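Local coordinates for halogenase PltM (Pseudomonas fluorescens, PDB 6BZN), which halogenates phenolic substrates with unusual breadth of substrate and halide, as a flavoprotein that binds FAD, at residues 211-225 against 311-325. Numbering follows the deposited sequence.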
loop_
_atom_site.group_PDB
_atom_site.type_symbol
_atom_site.label_atom_id
_atom_site.label_comp_id
_atom_site.label_asym_id
_atom_site.label_seq_id
_atom_site.Cartn_x
_atom_site.Cartn_y
_atom_site.Cartn_z
ATOM N N LEU A 211 -6.252 -3.184 17.585
ATOM C CA LEU A 211 -6.327 -3.527 16.157
ATOM C C LEU A 211 -7.355 -4.616 15.921
ATOM O O LEU A 211 -7.345 -5.648 16.609
ATOM C CB LEU A 211 -4.967 -3.980 15.604
ATOM C CG LEU A 211 -3.950 -2.856 15.475
ATOM C CD1 LEU A 211 -2.597 -3.415 15.086
ATOM C CD2 LEU A 211 -4.403 -1.797 14.470
ATOM N N ALA A 212 -8.235 -4.380 14.950
ATOM C CA ALA A 212 -9.218 -5.374 14.511
ATOM C C ALA A 212 -8.632 -6.464 13.616
ATOM O O ALA A 212 -9.188 -7.551 13.553
ATOM C CB ALA A 212 -10.390 -4.700 13.801
ATOM N N THR A 213 -7.535 -6.167 12.910
ATOM C CA THR A 213 -6.921 -7.108 11.997
ATOM C C THR A 213 -5.764 -7.832 12.697
ATOM O O THR A 213 -4.875 -7.185 13.258
ATOM C CB THR A 213 -6.403 -6.388 10.740
ATOM O OG1 THR A 213 -7.437 -5.550 10.208
ATOM C CG2 THR A 213 -5.996 -7.372 9.683
ATOM N N ASP A 214 -5.790 -9.161 12.635
ATOM C CA ASP A 214 -4.760 -10.038 13.193
ATOM C C ASP A 214 -4.464 -11.090 12.134
ATOM O O ASP A 214 -5.172 -12.099 12.030
ATOM C CB ASP A 214 -5.288 -10.648 14.494
ATOM C CG ASP A 214 -4.265 -11.516 15.230
ATOM O OD1 ASP A 214 -3.132 -11.747 14.757
ATOM O OD2 ASP A 214 -4.637 -11.977 16.335
ATOM N N THR A 215 -3.433 -10.833 11.326
ATOM C CA THR A 215 -3.127 -11.652 10.183
ATOM C C THR A 215 -1.655 -11.952 10.071
ATOM O O THR A 215 -0.820 -11.207 10.591
ATOM C CB THR A 215 -3.570 -11.008 8.841
ATOM O OG1 THR A 215 -2.955 -9.729 8.672
ATOM C CG2 THR A 215 -5.091 -10.868 8.762
ATOM N N CYS A 216 -1.371 -13.053 9.380
ATOM C CA CYS A 216 -0.019 -13.490 9.057
ATOM C C CYS A 216 0.121 -13.489 7.539
ATOM O O CYS A 216 -0.879 -13.368 6.813
ATOM C CB CYS A 216 0.267 -14.888 9.624
ATOM S SG CYS A 216 -0.787 -16.203 8.984
ATOM N N SER A 217 1.360 -13.589 7.064
ATOM C CA SER A 217 1.648 -13.577 5.644
ATOM C C SER A 217 2.824 -14.484 5.309
ATOM O O SER A 217 3.840 -14.484 6.020
ATOM C CB SER A 217 1.943 -12.139 5.191
ATOM O OG SER A 217 2.107 -12.078 3.786
ATOM N N PHE A 218 2.663 -15.250 4.227
ATOM C CA PHE A 218 3.719 -16.035 3.598
ATOM C C PHE A 218 3.892 -15.495 2.180
ATOM O O PHE A 218 2.902 -15.421 1.438
ATOM C CB PHE A 218 3.320 -17.492 3.445
ATOM C CG PHE A 218 3.070 -18.242 4.734
ATOM C CD1 PHE A 218 1.845 -18.155 5.376
ATOM C CD2 PHE A 218 4.017 -19.134 5.222
ATOM C CE1 PHE A 218 1.582 -18.888 6.521
ATOM C CE2 PHE A 218 3.775 -19.869 6.372
ATOM C CZ PHE A 218 2.550 -19.751 7.023
ATOM N N PHE A 219 5.108 -15.146 1.777
ATOM C CA PHE A 219 5.314 -14.590 0.444
ATOM C C PHE A 219 6.633 -14.973 -0.205
ATOM O O PHE A 219 7.640 -15.252 0.467
ATOM C CB PHE A 219 5.144 -13.066 0.436
ATOM C CG PHE A 219 5.901 -12.357 1.525
ATOM C CD1 PHE A 219 5.366 -12.253 2.804
ATOM C CD2 PHE A 219 7.144 -11.812 1.279
ATOM C CE1 PHE A 219 6.061 -11.606 3.821
ATOM C CE2 PHE A 219 7.839 -11.154 2.285
ATOM C CZ PHE A 219 7.294 -11.047 3.555
ATOM N N THR A 220 6.603 -14.994 -1.532
ATOM C CA THR A 220 7.762 -15.363 -2.324
ATOM C C THR A 220 7.553 -14.911 -3.774
ATOM O O THR A 220 6.499 -14.349 -4.122
ATOM C CB THR A 220 8.031 -16.895 -2.253
ATOM O OG1 THR A 220 9.329 -17.177 -2.776
ATOM C CG2 THR A 220 6.998 -17.699 -3.043
ATOM N N HIS A 221 8.549 -15.181 -4.604
ATOM C CA HIS A 221 8.435 -15.022 -6.032
ATOM C C HIS A 221 8.644 -16.371 -6.716
ATOM O O HIS A 221 9.506 -17.151 -6.309
ATOM C CB HIS A 221 9.477 -14.037 -6.563
ATOM C CG HIS A 221 9.188 -12.599 -6.263
ATOM N ND1 HIS A 221 10.067 -11.591 -6.602
ATOM C CD2 HIS A 221 8.139 -11.996 -5.665
ATOM C CE1 HIS A 221 9.554 -10.426 -6.247
ATOM N NE2 HIS A 221 8.378 -10.643 -5.686
ATOM N N MET A 222 7.866 -16.615 -7.770
ATOM C CA MET A 222 7.881 -17.900 -8.473
ATOM C C MET A 222 8.016 -17.767 -9.969
ATOM O O MET A 222 7.607 -16.759 -10.572
ATOM C CB MET A 222 6.610 -18.691 -8.183
ATOM C CG MET A 222 6.368 -18.989 -6.711
ATOM S SD MET A 222 5.049 -20.209 -6.572
ATOM C CE MET A 222 4.830 -20.229 -4.802
ATOM N N LEU A 223 8.563 -18.822 -10.569
ATOM C CA LEU A 223 8.591 -18.995 -12.017
ATOM C C LEU A 223 7.494 -19.931 -12.468
ATOM O O LEU A 223 7.053 -20.798 -11.714
ATOM C CB LEU A 223 9.898 -19.648 -12.456
ATOM C CG LEU A 223 11.148 -18.818 -12.264
ATOM C CD1 LEU A 223 12.378 -19.717 -12.177
ATOM C CD2 LEU A 223 11.238 -17.840 -13.424
ATOM N N ASN A 224 7.114 -19.781 -13.733
ATOM C CA ASN A 224 6.144 -20.657 -14.393
ATOM C C ASN A 224 4.790 -20.746 -13.688
ATOM O O ASN A 224 4.176 -21.819 -13.647
ATOM C CB ASN A 224 6.753 -22.064 -14.608
ATOM C CG ASN A 224 7.811 -22.075 -15.694
ATOM O OD1 ASN A 224 7.816 -21.215 -16.570
ATOM N ND2 ASN A 224 8.716 -23.045 -15.646
ATOM N N VAL A 225 4.329 -19.619 -13.148
ATOM C CA VAL A 225 2.989 -19.543 -12.617
ATOM C C VAL A 225 2.029 -19.325 -13.784
ATOM O O VAL A 225 2.136 -18.325 -14.503
ATOM C CB VAL A 225 2.824 -18.414 -11.587
ATOM C CG1 VAL A 225 1.399 -18.389 -11.062
ATOM C CG2 VAL A 225 3.802 -18.605 -10.432
ATOM N N ASP A 311 3.082 -26.453 -12.708
ATOM C CA ASP A 311 4.450 -26.421 -13.212
ATOM C C ASP A 311 5.314 -25.332 -12.582
ATOM O O ASP A 311 6.430 -25.106 -13.042
ATOM C CB ASP A 311 4.408 -26.240 -14.734
ATOM C CG ASP A 311 3.625 -27.340 -15.426
ATOM O OD1 ASP A 311 3.859 -28.517 -15.090
ATOM O OD2 ASP A 311 2.774 -27.035 -16.295
ATOM N N ALA A 312 4.834 -24.696 -11.510
ATOM C CA ALA A 312 5.534 -23.554 -10.904
ATOM C C ALA A 312 6.727 -24.012 -10.071
ATOM O O ALA A 312 6.706 -25.096 -9.498
ATOM C CB ALA A 312 4.588 -22.734 -10.036
ATOM N N VAL A 313 7.762 -23.188 -10.003
ATOM C CA VAL A 313 8.854 -23.407 -9.044
ATOM C C VAL A 313 9.164 -22.127 -8.307
ATOM O O VAL A 313 9.148 -21.025 -8.877
ATOM C CB VAL A 313 10.161 -23.942 -9.688
ATOM C CG1 VAL A 313 9.980 -25.389 -10.126
ATOM C CG2 VAL A 313 10.591 -23.097 -10.863
ATOM N N ASN A 314 9.490 -22.297 -7.040
ATOM C CA ASN A 314 9.828 -21.192 -6.175
ATOM C C ASN A 314 11.196 -20.661 -6.565
ATOM O O ASN A 314 12.099 -21.449 -6.790
ATOM C CB ASN A 314 9.824 -21.675 -4.725
ATOM C CG ASN A 314 9.512 -20.585 -3.755
ATOM O OD1 ASN A 314 9.466 -19.410 -4.125
ATOM N ND2 ASN A 314 9.322 -20.947 -2.499
ATOM N N ALA A 315 11.324 -19.341 -6.701
ATOM C CA ALA A 315 12.588 -18.692 -7.085
ATOM C C ALA A 315 13.315 -18.032 -5.930
ATOM O O ALA A 315 14.376 -17.448 -6.133
ATOM C CB ALA A 315 12.330 -17.655 -8.167
ATOM N N ARG A 316 12.711 -18.065 -4.747
ATOM C CA ARG A 316 13.298 -17.544 -3.513
ATOM C C ARG A 316 12.868 -18.454 -2.365
ATOM O O ARG A 316 11.968 -19.288 -2.535
ATOM C CB ARG A 316 12.704 -16.181 -3.123
ATOM C CG ARG A 316 12.470 -15.144 -4.187
ATOM C CD ARG A 316 11.935 -13.874 -3.528
ATOM N NE ARG A 316 12.837 -13.471 -2.459
ATOM C CZ ARG A 316 14.028 -12.896 -2.638
ATOM N NH1 ARG A 316 14.471 -12.572 -3.862
ATOM N NH2 ARG A 316 14.777 -12.632 -1.579
ATOM N N GLU A 317 13.441 -18.238 -1.186
ATOM C CA GLU A 317 12.898 -18.831 0.036
ATOM C C GLU A 317 11.614 -18.104 0.408
ATOM O O GLU A 317 11.522 -16.878 0.264
ATOM C CB GLU A 317 13.891 -18.735 1.205
ATOM C CG GLU A 317 15.212 -19.454 0.962
ATOM C CD GLU A 317 15.048 -20.891 0.469
ATOM O OE1 GLU A 317 14.441 -21.705 1.203
ATOM O OE2 GLU A 317 15.528 -21.202 -0.660
ATOM N N TRP A 318 10.612 -18.860 0.850
ATOM C CA TRP A 318 9.432 -18.273 1.477
ATOM C C TRP A 318 9.844 -17.432 2.684
ATOM O O TRP A 318 10.779 -17.784 3.403
ATOM C CB TRP A 318 8.465 -19.361 1.972
ATOM C CG TRP A 318 7.663 -20.079 0.948
ATOM C CD1 TRP A 318 7.896 -21.336 0.458
ATOM C CD2 TRP A 318 6.474 -19.614 0.305
ATOM N NE1 TRP A 318 6.930 -21.673 -0.450
ATOM C CE2 TRP A 318 6.043 -20.636 -0.561
ATOM C CE3 TRP A 318 5.731 -18.431 0.374
ATOM C CZ2 TRP A 318 4.903 -20.509 -1.362
ATOM C CZ3 TRP A 318 4.596 -18.310 -0.412
ATOM C CH2 TRP A 318 4.193 -19.346 -1.269
ATOM N N ILE A 319 9.154 -16.318 2.890
ATOM C CA ILE A 319 9.255 -15.559 4.128
ATOM C C ILE A 319 7.917 -15.703 4.831
ATOM O O ILE A 319 6.876 -15.582 4.184
ATOM C CB ILE A 319 9.529 -14.065 3.856
ATOM C CG1 ILE A 319 10.888 -13.879 3.170
ATOM C CG2 ILE A 319 9.447 -13.248 5.146
ATOM C CD1 ILE A 319 12.070 -14.023 4.106
ATOM N N TYR A 320 7.949 -15.983 6.132
ATOM C CA TYR A 320 6.754 -16.045 6.958
ATOM C C TYR A 320 6.818 -14.942 7.998
ATOM O O TYR A 320 7.840 -14.781 8.647
ATOM C CB TYR A 320 6.664 -17.396 7.662
ATOM C CG TYR A 320 5.590 -17.460 8.729
ATOM C CD1 TYR A 320 4.247 -17.232 8.413
ATOM C CD2 TYR A 320 5.905 -17.775 10.045
ATOM C CE1 TYR A 320 3.251 -17.303 9.390
ATOM C CE2 TYR A 320 4.918 -17.849 11.024
ATOM C CZ TYR A 320 3.600 -17.628 10.694
ATOM O OH TYR A 320 2.644 -17.705 11.691
ATOM N N ALA A 321 5.740 -14.169 8.121
ATOM C CA ALA A 321 5.576 -13.190 9.186
ATOM C C ALA A 321 4.329 -13.587 9.990
ATOM O O ALA A 321 3.219 -13.541 9.454
ATOM C CB ALA A 321 5.432 -11.781 8.595
ATOM N N PRO A 322 4.500 -13.988 11.271
ATOM C CA PRO A 322 3.338 -14.476 12.053
ATOM C C PRO A 322 2.283 -13.427 12.428
ATOM O O PRO A 322 1.106 -13.766 12.620
ATOM C CB PRO A 322 3.994 -15.076 13.310
ATOM C CG PRO A 322 5.290 -14.344 13.435
ATOM C CD PRO A 322 5.763 -14.153 12.024
ATOM N N ARG A 323 2.700 -12.175 12.558
ATOM C CA ARG A 323 1.762 -11.092 12.732
ATOM C C ARG A 323 2.229 -9.794 12.096
ATOM O O ARG A 323 3.163 -9.133 12.569
ATOM C CB ARG A 323 1.437 -10.816 14.186
ATOM C CG ARG A 323 0.430 -9.680 14.224
ATOM C CD ARG A 323 -0.461 -9.665 15.401
ATOM N NE ARG A 323 -1.644 -8.839 15.145
ATOM C CZ ARG A 323 -2.494 -8.461 16.086
ATOM N NH1 ARG A 323 -2.301 -8.829 17.346
ATOM N NH2 ARG A 323 -3.550 -7.727 15.771
ATOM N N ILE A 324 1.504 -9.386 11.067
ATOM C CA ILE A 324 1.927 -8.263 10.251
ATOM C C ILE A 324 1.353 -6.911 10.659
ATOM O O ILE A 324 1.775 -5.883 10.122
ATOM C CB ILE A 324 1.680 -8.556 8.756
ATOM C CG1 ILE A 324 0.194 -8.579 8.422
ATOM C CG2 ILE A 324 2.350 -9.863 8.364
ATOM C CD1 ILE A 324 -0.101 -8.951 6.988
ATOM N N ASN A 325 0.450 -6.890 11.636
ATOM C CA ASN A 325 -0.329 -5.704 11.963
ATOM C C ASN A 325 0.235 -4.979 13.176
ATOM O O ASN A 325 0.518 -5.608 14.178
ATOM C CB ASN A 325 -1.787 -6.060 12.276
ATOM C CG ASN A 325 -2.203 -7.389 11.686
ATOM O OD1 ASN A 325 -2.059 -8.434 12.336
ATOM N ND2 ASN A 325 -2.680 -7.377 10.443
HETATM O O HOH W 1 -4.731 -6.742 18.228
HETATM O O HOH W 2 10.419 -14.520 -0.210
HETATM O O HOH W 3 12.772 -12.043 -6.371
HETATM O O HOH W 4 2.243 -23.814 -13.264
#
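Val313 forms the first beta bridge of the contact, a reciprocal antiparallel pairing with Leu223 in which Leu223 N reaches Val313 O at 2.8 Å. After Ala315 N bonds to His221 O, a short loop through Arg316 and Glu317 separates two ladders, the register shifting by two residues between the Met222 and Phe219 pairings. At Trp318 the indole lies against Thr220, whose CG2 sits 3.5 Å from the six-membered ring centroid and only 8° off its normal; Met222 CE approaches Trp318 CZ2 obliquely, and Glu292 takes the indole N-H. Ile319 resumes the ladder with paired backbone bonds to Phe219 and lays CB over one face of the Phe219 ring. On the other side of the sheet, Tyr320 has its CG anti to the backbone N (chi1 170°), which sets its ring against Phe218 in an offset stack, centroids 4.5 Å apart and planes at 29°. Ala321 completes this ladder against Ser217.

Beyond it, the extended Arg323 stacks its guanidinium on the Asp214 carboxylate. Asp214 OD1 lies over the guanidinium face, 3.3 Å from Arg323 NE, with no N-H aimed at it, so the salt bridge is one of charge alone; Asn282 ND2 hydrogen-bonds the same OD1. Arg323 NH2 donates edge-on to Thr213 O at 2.9 Å. Asn325 OD1 accepts from both Arg323 NE and Thr215 N (2.9 Å), and its ND2 donates to Thr215 OG1, which also bonds Asp347. With an alanine in place of Arg323, Asp214 would probably lack its opposite charge, and Thr213 O and Asn325 OD1 would each be short of a donor. Together the segments form the antiparallel strand pair at one edge of the mixed seven-stranded sheet, 313-321 being outermost, and Phe219 touches Val62, an FAD-binding residue, which places this edge beside the flavin site.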